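Local coordinates for protein probable porin (Pseudomonas aeruginosa, PDB 4FSP) that probably serves as an outer-membrane porin of the OprD family, a beta-barrel channel that would let small solutes pass the membrane, at residues Gly163-Val168 with Asp195-Ala200; Gln221-His226 with Pro294-Thr299; Ala315-Trp320 with His346-Lys351. All coordinates share one frame; numbering follows the deposited sequence.

The three contacts follow one another along the chain, each closing before the next opens, and all belong to the same porin barrel near the ends of its strands. Contact 1 pairs strand 158-168 with strand 193-205; contact 2 joins strand 223-235 to the loop after strand 278-288; contact 3 lies where strands 318-327 and 336-346 run into loops. The centres of contacts 1 and 2 are about 11 Å apart, and they touch through Phe197, which packs on Leu296 and on the Tyr223 hydroxyl. Contact 3 stands apart, about 19 Å from contact 2 and about 30 Å from contact 1, centre to centre. Neighbouring strands build the wall, one loop packs on it, others continue its strands.

Contact 1 (Gly163-Val168 with Asp195-Ala200)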
loop_
_atom_site.group_PDB
_atom_site.type_symbol
_atom_site.label_atom_id
_atom_site.label_comp_id
_atom_site.label_asym_id
_atom_site.label_seq_id
_atom_site.Cartn_x
_atom_site.Cartn_y
_atom_site.Cartn_z
ATOM N N GLY A 163 -16.721 -4.467 -3.012
ATOM C CA GLY A 163 -16.551 -3.130 -3.558
ATOM C C GLY A 163 -16.539 -3.049 -5.072
ATOM O O GLY A 163 -16.346 -4.056 -5.766
ATOM N N ARG A 164 -16.750 -1.841 -5.586
ATOM C CA ARG A 164 -16.621 -1.589 -7.014
ATOM C C ARG A 164 -16.083 -0.189 -7.240
ATOM O O ARG A 164 -16.626 0.785 -6.710
ATOM C CB ARG A 164 -17.954 -1.791 -7.741
ATOM C CG ARG A 164 -17.931 -1.342 -9.211
ATOM C CD ARG A 164 -19.224 -1.691 -9.945
ATOM N NE ARG A 164 -19.062 -2.888 -10.768
ATOM C CZ ARG A 164 -19.706 -3.116 -11.909
ATOM N NH1 ARG A 164 -20.579 -2.234 -12.375
ATOM N NH2 ARG A 164 -19.475 -4.233 -12.584
ATOM N N LEU A 165 -15.000 -0.098 -8.011
ATOM C CA LEU A 165 -14.355 1.178 -8.293
ATOM C C LEU A 165 -14.539 1.508 -9.767
ATOM O O LEU A 165 -14.630 0.605 -10.602
ATOM C CB LEU A 165 -12.874 1.101 -7.976
ATOM C CG LEU A 165 -12.577 0.449 -6.634
ATOM C CD1 LEU A 165 -11.086 0.348 -6.438
ATOM C CD2 LEU A 165 -13.218 1.266 -5.529
ATOM N N THR A 166 -14.604 2.796 -10.088
ATOM C CA THR A 166 -14.894 3.212 -11.462
ATOM C C THR A 166 -13.943 4.258 -12.031
ATOM O O THR A 166 -13.998 4.528 -13.227
ATOM C CB THR A 166 -16.301 3.790 -11.591
ATOM O OG1 THR A 166 -16.362 5.022 -10.865
ATOM C CG2 THR A 166 -17.338 2.820 -11.047
ATOM N N GLU A 167 -13.093 4.849 -11.185
ATOM C CA GLU A 167 -12.208 5.954 -11.599
ATOM C C GLU A 167 -10.993 6.103 -10.687
ATOM O O GLU A 167 -11.047 5.740 -9.511
ATOM C CB GLU A 167 -12.964 7.298 -11.598
ATOM C CG GLU A 167 -13.927 7.527 -12.760
ATOM C CD GLU A 167 -14.687 8.838 -12.645
ATOM O OE1 GLU A 167 -15.031 9.230 -11.513
ATOM O OE2 GLU A 167 -14.941 9.478 -13.688
ATOM N N VAL A 168 -9.909 6.652 -11.237
ATOM C CA VAL A 168 -8.723 7.030 -10.461
ATOM C C VAL A 168 -8.424 8.526 -10.618
ATOM O O VAL A 168 -8.701 9.118 -11.661
ATOM C CB VAL A 168 -7.448 6.289 -10.928
ATOM C CG1 VAL A 168 -6.690 5.727 -9.732
ATOM C CG2 VAL A 168 -7.773 5.214 -11.956
ATOM N N ASP A 195 -13.660 0.176 -17.060
ATOM C CA ASP A 195 -14.596 1.063 -16.380
ATOM C C ASP A 195 -14.824 0.631 -14.945
ATOM O O ASP A 195 -15.263 1.429 -14.121
ATOM C CB ASP A 195 -15.950 1.063 -17.086
ATOM C CG ASP A 195 -15.877 1.616 -18.484
ATOM O OD1 ASP A 195 -15.742 2.849 -18.629
ATOM O OD2 ASP A 195 -15.970 0.818 -19.441
ATOM N N ARG A 196 -14.548 -0.638 -14.654
ATOM C CA ARG A 196 -14.929 -1.218 -13.375
ATOM C C ARG A 196 -13.848 -2.119 -12.811
ATOM O O ARG A 196 -13.268 -2.943 -13.522
ATOM C CB ARG A 196 -16.206 -2.055 -13.519
ATOM C CG ARG A 196 -17.406 -1.324 -14.070
ATOM C CD ARG A 196 -17.848 -0.221 -13.129
ATOM N NE ARG A 196 -19.183 0.275 -13.454
ATOM C CZ ARG A 196 -19.426 1.354 -14.191
ATOM N NH1 ARG A 196 -18.421 2.069 -14.686
ATOM N NH2 ARG A 196 -20.678 1.721 -14.428
ATOM N N PHE A 197 -13.600 -1.970 -11.518
ATOM C CA PHE A 197 -12.773 -2.911 -10.790
ATOM C C PHE A 197 -13.618 -3.464 -9.652
ATOM O O PHE A 197 -14.077 -2.708 -8.799
ATOM C CB PHE A 197 -11.525 -2.228 -10.228
ATOM C CG PHE A 197 -10.572 -3.183 -9.550
ATOM C CD1 PHE A 197 -9.657 -3.919 -10.295
ATOM C CD2 PHE A 197 -10.596 -3.351 -8.174
ATOM C CE1 PHE A 197 -8.777 -4.811 -9.683
ATOM C CE2 PHE A 197 -9.718 -4.232 -7.554
ATOM C CZ PHE A 197 -8.807 -4.967 -8.308
ATOM N N ASP A 198 -13.823 -4.775 -9.630
ATOM C CA ASP A 198 -14.642 -5.385 -8.596
ATOM C C ASP A 198 -13.773 -5.977 -7.520
ATOM O O ASP A 198 -12.662 -6.432 -7.791
ATOM C CB ASP A 198 -15.519 -6.458 -9.215
ATOM C CG ASP A 198 -16.358 -5.913 -10.342
ATOM O OD1 ASP A 198 -17.000 -4.869 -10.133
ATOM O OD2 ASP A 198 -16.350 -6.496 -11.442
ATOM N N LEU A 199 -14.266 -5.962 -6.289
ATOM C CA LEU A 199 -13.528 -6.602 -5.212
ATOM C C LEU A 199 -14.437 -7.239 -4.174
ATOM O O LEU A 199 -15.552 -6.788 -3.941
ATOM C CB LEU A 199 -12.545 -5.623 -4.563
ATOM C CG LEU A 199 -13.163 -4.390 -3.909
ATOM C CD1 LEU A 199 -13.334 -4.638 -2.416
ATOM C CD2 LEU A 199 -12.314 -3.116 -4.180
ATOM N N ALA A 200 -13.936 -8.294 -3.545
ATOM C CA ALA A 200 -14.661 -8.969 -2.488
ATOM C C ALA A 200 -13.627 -9.673 -1.646
ATOM O O ALA A 200 -12.625 -10.168 -2.164
ATOM C CB ALA A 200 -15.635 -9.981 -3.067
#
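The guanidinium of Arg164 has Arg196 CG over the centre of one face, 3.6 Å from Arg164 CZ, and Asp198 OD1 at its edge; that of Arg196 stands nearly upright to it, planes 81° apart, with Arg164 CZ at its edge and the methyl of Thr166 over a face. This patch decorates an antiparallel strand pair of the porin barrel. Gly163 with Leu199 and Leu165 with Phe197 are hydrogen-bonded pairs, and Arg164 faces Asp198 at the non-hydrogen-bonded site between them. There Arg164 NE gives Asp198 OD1 an almost straight salt-bridge bond of 2.9 Å, its guanidinium and the carboxylate nearly coplanar. Arg164 NH2 forms a salt bridge with Glu220, whose carboxylate lies close to that of Asp198; the two acids probably offset the closeness of Arg164 NH1 to Arg196 NE, 3.1 Å apart, two donors that do not bond. On the other face of the pair Leu165, Phe197 and Leu199 form an apolar row that packs on Leu126, Leu130, Ile133 and Leu179; Leu165 CD1 lies 4.1 Å from Phe197 CD2. Leu199 lays CD1 against the bare CA of Gly163, 3.7 Å away. Arg196 bends about CB-CG (chi2 -64°), which places CD; NH1, farther on, bonds Asp195 O at 3.3 Å from above the carbonyl plane.

Contact 2 (Gln221-His226 with Pro294-Thr299). With C8E ((hydroxyethyloxy)tri(ethyloxy)octane), chain I.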
loop_
_atom_site.group_PDB
_atom_site.type_symbol
_atom_site.label_atom_id
_atom_site.label_comp_id
_atom_site.label_asym_id
_atom_site.label_seq_id
_atom_site.Cartn_x
_atom_site.Cartn_y
_atom_site.Cartn_z
ATOM N N GLN A 221 -12.650 -7.013 -18.023
ATOM C CA GLN A 221 -12.116 -7.173 -19.373
ATOM C C GLN A 221 -10.582 -7.165 -19.418
ATOM O O GLN A 221 -9.998 -7.083 -20.504
ATOM C CB GLN A 221 -12.684 -6.102 -20.331
ATOM C CG GLN A 221 -14.212 -5.944 -20.285
ATOM C CD GLN A 221 -14.950 -7.251 -20.564
ATOM O OE1 GLN A 221 -14.489 -8.090 -21.340
ATOM N NE2 GLN A 221 -16.099 -7.429 -19.925
ATOM N N VAL A 222 -9.928 -7.240 -18.254
ATOM C CA VAL A 222 -8.462 -7.326 -18.227
ATOM C C VAL A 222 -7.894 -8.523 -17.446
ATOM O O VAL A 222 -7.317 -9.435 -18.044
ATOM C CB VAL A 222 -7.795 -6.024 -17.728
ATOM C CG1 VAL A 222 -6.300 -6.072 -18.040
ATOM C CG2 VAL A 222 -8.429 -4.812 -18.386
ATOM N N TYR A 223 -8.030 -8.513 -16.119
ATOM C CA TYR A 223 -7.582 -9.648 -15.318
ATOM C C TYR A 223 -8.387 -9.799 -14.039
ATOM O O TYR A 223 -8.997 -8.842 -13.558
ATOM C CB TYR A 223 -6.095 -9.521 -14.959
ATOM C CG TYR A 223 -5.811 -8.488 -13.893
ATOM C CD1 TYR A 223 -5.623 -7.158 -14.234
ATOM C CD2 TYR A 223 -5.739 -8.836 -12.539
ATOM C CE1 TYR A 223 -5.369 -6.188 -13.267
ATOM C CE2 TYR A 223 -5.475 -7.870 -11.560
ATOM C CZ TYR A 223 -5.291 -6.548 -11.939
ATOM O OH TYR A 223 -5.034 -5.574 -10.999
ATOM N N ALA A 224 -8.369 -11.013 -13.496
ATOM C CA ALA A 224 -8.907 -11.302 -12.175
ATOM C C ALA A 224 -7.764 -11.882 -11.372
ATOM O O ALA A 224 -6.954 -12.633 -11.909
ATOM C CB ALA A 224 -10.039 -12.317 -12.256
ATOM N N GLN A 225 -7.698 -11.548 -10.088
ATOM C CA GLN A 225 -6.647 -12.079 -9.230
ATOM C C GLN A 225 -7.250 -12.657 -7.958
ATOM O O GLN A 225 -8.081 -12.019 -7.320
ATOM C CB GLN A 225 -5.643 -10.978 -8.897
ATOM C CG GLN A 225 -4.607 -11.308 -7.826
ATOM C CD GLN A 225 -3.535 -10.211 -7.737
ATOM O OE1 GLN A 225 -3.405 -9.516 -6.716
ATOM N NE2 GLN A 225 -2.776 -10.044 -8.819
ATOM N N HIS A 226 -6.848 -13.879 -7.613
ATOM C CA HIS A 226 -7.255 -14.491 -6.352
ATOM C C HIS A 226 -6.090 -14.367 -5.384
ATOM O O HIS A 226 -4.945 -14.610 -5.759
ATOM C CB HIS A 226 -7.598 -15.977 -6.540
ATOM C CG HIS A 226 -8.793 -16.225 -7.408
ATOM N ND1 HIS A 226 -10.081 -16.278 -6.910
ATOM C CD2 HIS A 226 -8.901 -16.456 -8.739
ATOM C CE1 HIS A 226 -10.923 -16.521 -7.895
ATOM N NE2 HIS A 226 -10.234 -16.637 -9.020
ATOM N N PRO A 294 0.405 -8.811 -11.836
ATOM C CA PRO A 294 -0.366 -7.630 -12.226
ATOM C C PRO A 294 -0.941 -6.901 -11.027
ATOM O O PRO A 294 -1.269 -7.509 -9.986
ATOM C CB PRO A 294 -1.515 -8.223 -13.042
ATOM C CG PRO A 294 -1.772 -9.546 -12.382
ATOM C CD PRO A 294 -0.416 -10.035 -11.846
ATOM N N TYR A 295 -1.056 -5.588 -11.193
ATOM C CA TYR A 295 -1.686 -4.692 -10.225
ATOM C C TYR A 295 -2.007 -3.364 -10.904
ATOM O O TYR A 295 -1.544 -3.115 -12.015
ATOM C CB TYR A 295 -0.810 -4.504 -8.984
ATOM C CG TYR A 295 0.639 -4.042 -9.196
ATOM C CD1 TYR A 295 1.612 -4.899 -9.718
ATOM C CD2 TYR A 295 1.044 -2.778 -8.783
ATOM C CE1 TYR A 295 2.929 -4.484 -9.860
ATOM C CE2 TYR A 295 2.353 -2.361 -8.922
ATOM C CZ TYR A 295 3.292 -3.217 -9.450
ATOM O OH TYR A 295 4.593 -2.791 -9.582
ATOM N N LEU A 296 -2.812 -2.524 -10.263
ATOM C CA LEU A 296 -3.317 -1.324 -10.943
ATOM C C LEU A 296 -2.305 -0.179 -10.930
ATOM O O LEU A 296 -1.529 -0.030 -9.974
ATOM C CB LEU A 296 -4.621 -0.842 -10.301
ATOM C CG LEU A 296 -5.752 -1.870 -10.226
ATOM C CD1 LEU A 296 -6.909 -1.360 -9.367
ATOM C CD2 LEU A 296 -6.218 -2.227 -11.623
ATOM N N GLU A 297 -2.313 0.624 -11.992
ATOM C CA GLU A 297 -1.640 1.920 -11.971
ATOM C C GLU A 297 -2.079 2.719 -10.742
ATOM O O GLU A 297 -3.265 2.712 -10.368
ATOM C CB GLU A 297 -1.990 2.730 -13.224
ATOM C CG GLU A 297 -1.471 2.148 -14.523
ATOM C CD GLU A 297 -1.630 3.114 -15.684
ATOM O OE1 GLU A 297 -2.167 4.225 -15.470
ATOM O OE2 GLU A 297 -1.217 2.771 -16.815
ATOM N N GLY A 298 -1.130 3.411 -10.120
ATOM C CA GLY A 298 -1.424 4.219 -8.947
ATOM C C GLY A 298 -1.319 3.481 -7.623
ATOM O O GLY A 298 -1.497 4.088 -6.561
ATOM N N THR A 299 -1.030 2.181 -7.677
ATOM C CA THR A 299 -0.972 1.353 -6.471
ATOM C C THR A 299 0.418 0.759 -6.287
ATOM O O THR A 299 1.165 0.647 -7.247
ATOM C CB THR A 299 -2.004 0.178 -6.534
ATOM O OG1 THR A 299 -1.533 -0.845 -7.427
ATOM C CG2 THR A 299 -3.384 0.680 -6.989
HETATM C C4 C8E I . -13.915 -18.066 1.436
HETATM C C5 C8E I . -13.215 -18.275 0.102
HETATM C C6 C8E I . -14.132 -18.059 -1.097
HETATM C C7 C8E I . -13.416 -18.581 -2.337
HETATM C C8 C8E I . -14.215 -18.419 -3.623
HETATM O O9 C8E I . -13.357 -18.589 -4.736
HETATM C C10 C8E I . -14.048 -18.918 -5.926
HETATM C C11 C8E I . -13.078 -18.875 -7.100
HETATM O O12 C8E I . -13.737 -18.986 -8.348
HETATM O O HOH W 1 -2.598 -7.002 -7.529
#
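Tyr223 and Pro294 are the nearest backbone pair, yet their CA atoms stay 8.1 Å apart, so side chains bridge the gap between a strand and an irregular loop. The strand, 223-235, belongs to the porin barrel wall; the loop, after strand 278-288, packs against it in a buried contact, consistent with a loop folded into the barrel, as in porins. Tyr223 CG sits between the backbone N and the carbonyl carbon (chi1 74°), and the ring beyond it receives the proline over one face. Pro294 CB stands 4.1 Å above the ring centroid, only 4° off the normal, a CH-pi contact, while Pro294 CG touches the ring at Tyr223 CD2. Farther out, Tyr223 OH lies 3.5 Å from Tyr295 CA and 3.6 Å from Leu296 CD2. Phe197, two strands along the same wall, packs on both Tyr223 and Leu296.

Two residues along, Gln225 extends its chain beyond CG to the same loop. Its NE2 donates to Pro294 O at 3.2 Å, a bent bond (144°) tilted from both the amide and carbonyl planes, and also bonds Ser250 on the adjacent strand. A water bridges the pair, donating to Gln225 OE1 and to Pro294 O, each at 2.8 Å, so the carboxamide is gripped at both ends and its rotation fixed. The histidine of the same strand, His226, instead meets detergent, its CE1 beside C11 of the bound C8E, with ND1 bonded to Tyr214. Past the contact the loop reverses in a type II turn from Leu296 to Thr299, with Gly298 at its positive-phi corner. Leu296 O takes two bonds there, from Thr299 N and, in the carbonyl plane on a lone pair, from Thr299 OG1 at 2.7 Å.

Contact 3 (Ala315-Trp320 with His346-Lys351); sequences AGESSW and HGAKPK
Glu317 runs alongside Ala348 from CB as far as OE1. Its CB rests 3.7 Å from Ala348 CA; CG, anti to the backbone N (chi1 -177°), passes 3.6 Å from His346 O; CD and OE1 then continue past the methyl, CD at 4.0 Å from Ala348 CB. At the tip OE1 takes a weak bond from the backbone N of Glu314, while OE2 comes close to Glu358, a like-charge neighbour that may favour protonation of one of the two acids. On the other side of the backbone His346 lays one ring face against Ser318 CB, which stands 4.0 Å from the ring centroid and 27° off the normal, a CH-pi contact. The two backbones are tied at both ends. Ser318 and His346 form an antiparallel hydrogen-bonded pair, and farther on Lys349 N donates to Ala315 O at 2.7 Å. Between these ties the pairing lapses: Gly316 and Gly347 both take positive phi, and their carbonyl oxygens, both acceptors, come within 3.0 Å without bonding. Beyond Ala315 a water accepts from its N. The arrangement is that of an antiparallel beta-barrel wall at a strand end, where neighbours 318-327 and 336-346 leave regular register and the flanking loops stay alongside, joined by one further backbone bond.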
loop_
_atom_site.group_PDB
_atom_site.type_symbol
_atom_site.label_atom_id
_atom_site.label_comp_id
_atom_site.label_asym_id
_atom_site.label_seq_id
_atom_site.Cartn_x
_atom_site.Cartn_y
_atom_site.Cartn_z
ATOM N N ALA A 315 8.077 -12.132 -14.932
ATOM C CA ALA A 315 7.731 -13.529 -15.147
ATOM C C ALA A 315 8.916 -14.414 -14.744
ATOM O O ALA A 315 10.068 -14.100 -15.066
ATOM C CB ALA A 315 7.371 -13.759 -16.618
ATOM N N GLY A 316 8.648 -15.490 -14.008
ATOM C CA GLY A 316 9.688 -16.463 -13.714
ATOM C C GLY A 316 10.646 -16.112 -12.590
ATOM O O GLY A 316 11.414 -16.969 -12.132
ATOM N N GLU A 317 10.589 -14.871 -12.113
ATOM C CA GLU A 317 11.595 -14.394 -11.162
ATOM C C GLU A 317 11.417 -14.839 -9.694
ATOM O O GLU A 317 10.342 -14.691 -9.087
ATOM C CB GLU A 317 11.708 -12.872 -11.231
ATOM C CG GLU A 317 12.787 -12.294 -10.323
ATOM C CD GLU A 317 12.927 -10.784 -10.482
ATOM O OE1 GLU A 317 11.994 -10.143 -11.028
ATOM O OE2 GLU A 317 13.977 -10.245 -10.068
ATOM N N SER A 318 12.503 -15.376 -9.146
ATOM C CA SER A 318 12.642 -15.681 -7.724
ATOM C C SER A 318 13.491 -14.602 -7.072
ATOM O O SER A 318 14.448 -14.120 -7.682
ATOM C CB SER A 318 13.393 -17.007 -7.548
ATOM O OG SER A 318 12.584 -18.100 -7.926
ATOM N N SER A 319 13.180 -14.246 -5.825
ATOM C CA SER A 319 13.983 -13.245 -5.119
ATOM C C SER A 319 14.042 -13.482 -3.611
ATOM O O SER A 319 13.106 -14.044 -3.021
ATOM C CB SER A 319 13.434 -11.839 -5.395
ATOM O OG SER A 319 12.093 -11.737 -4.932
ATOM N N TRP A 320 15.138 -13.031 -2.999
ATOM C CA TRP A 320 15.359 -13.145 -1.554
ATOM C C TRP A 320 15.582 -11.768 -0.987
ATOM O O TRP A 320 16.166 -10.913 -1.653
ATOM C CB TRP A 320 16.625 -13.958 -1.259
ATOM C CG TRP A 320 16.473 -15.413 -1.464
ATOM C CD1 TRP A 320 16.828 -16.133 -2.570
ATOM C CD2 TRP A 320 15.920 -16.354 -0.529
ATOM N NE1 TRP A 320 16.530 -17.465 -2.380
ATOM C CE2 TRP A 320 15.973 -17.627 -1.137
ATOM C CE3 TRP A 320 15.389 -16.240 0.761
ATOM C CZ2 TRP A 320 15.512 -18.777 -0.497
ATOM C CZ3 TRP A 320 14.932 -17.384 1.396
ATOM C CH2 TRP A 320 14.995 -18.634 0.766
ATOM N N HIS A 346 16.646 -13.556 -9.430
ATOM C CA HIS A 346 17.174 -14.323 -10.555
ATOM C C HIS A 346 16.053 -15.069 -11.264
ATOM O O HIS A 346 14.928 -15.143 -10.753
ATOM C CB HIS A 346 18.224 -15.317 -10.067
ATOM C CG HIS A 346 17.669 -16.422 -9.218
ATOM N ND1 HIS A 346 17.528 -16.311 -7.849
ATOM C CD2 HIS A 346 17.231 -17.664 -9.540
ATOM C CE1 HIS A 346 17.031 -17.436 -7.367
ATOM N NE2 HIS A 346 16.843 -18.274 -8.371
ATOM N N GLY A 347 16.356 -15.624 -12.435
ATOM C CA GLY A 347 15.381 -16.429 -13.148
ATOM C C GLY A 347 14.289 -15.598 -13.798
ATOM O O GLY A 347 13.284 -16.134 -14.280
ATOM N N ALA A 348 14.479 -14.283 -13.814
ATOM C CA ALA A 348 13.522 -13.400 -14.465
ATOM C C ALA A 348 13.497 -13.641 -15.968
ATOM O O ALA A 348 14.545 -13.824 -16.593
ATOM C CB ALA A 348 13.863 -11.960 -14.185
ATOM N N LYS A 349 12.295 -13.627 -16.541
ATOM C CA LYS A 349 12.122 -13.759 -17.982
ATOM C C LYS A 349 11.454 -12.498 -18.520
ATOM O O LYS A 349 10.287 -12.523 -18.922
ATOM C CB LYS A 349 11.296 -15.009 -18.327
ATOM C CG LYS A 349 11.994 -16.327 -17.994
ATOM C CD LYS A 349 11.300 -17.530 -18.628
ATOM C CE LYS A 349 9.940 -17.820 -17.999
ATOM N NZ LYS A 349 9.319 -19.069 -18.546
ATOM N N PRO A 350 12.200 -11.382 -18.530
ATOM C CA PRO A 350 11.659 -10.095 -18.980
ATOM C C PRO A 350 11.369 -10.134 -20.483
ATOM O O PRO A 350 12.045 -10.847 -21.232
ATOM C CB PRO A 350 12.818 -9.137 -18.710
ATOM C CG PRO A 350 14.028 -10.002 -18.947
ATOM C CD PRO A 350 13.666 -11.334 -18.364
ATOM N N LYS A 351 10.377 -9.373 -20.927
ATOM C CA LYS A 351 10.036 -9.375 -22.340
ATOM C C LYS A 351 10.916 -8.433 -23.164
ATOM O O LYS A 351 11.188 -7.300 -22.762
ATOM C CB LYS A 351 8.554 -9.050 -22.541
ATOM C CG LYS A 351 7.638 -10.280 -22.556
ATOM C CD LYS A 351 7.381 -10.853 -21.164
ATOM C CE LYS A 351 6.086 -11.685 -21.154
ATOM N NZ LYS A 351 5.997 -12.698 -20.043
HETATM O O HOH W 2 8.114 -10.628 -17.273
#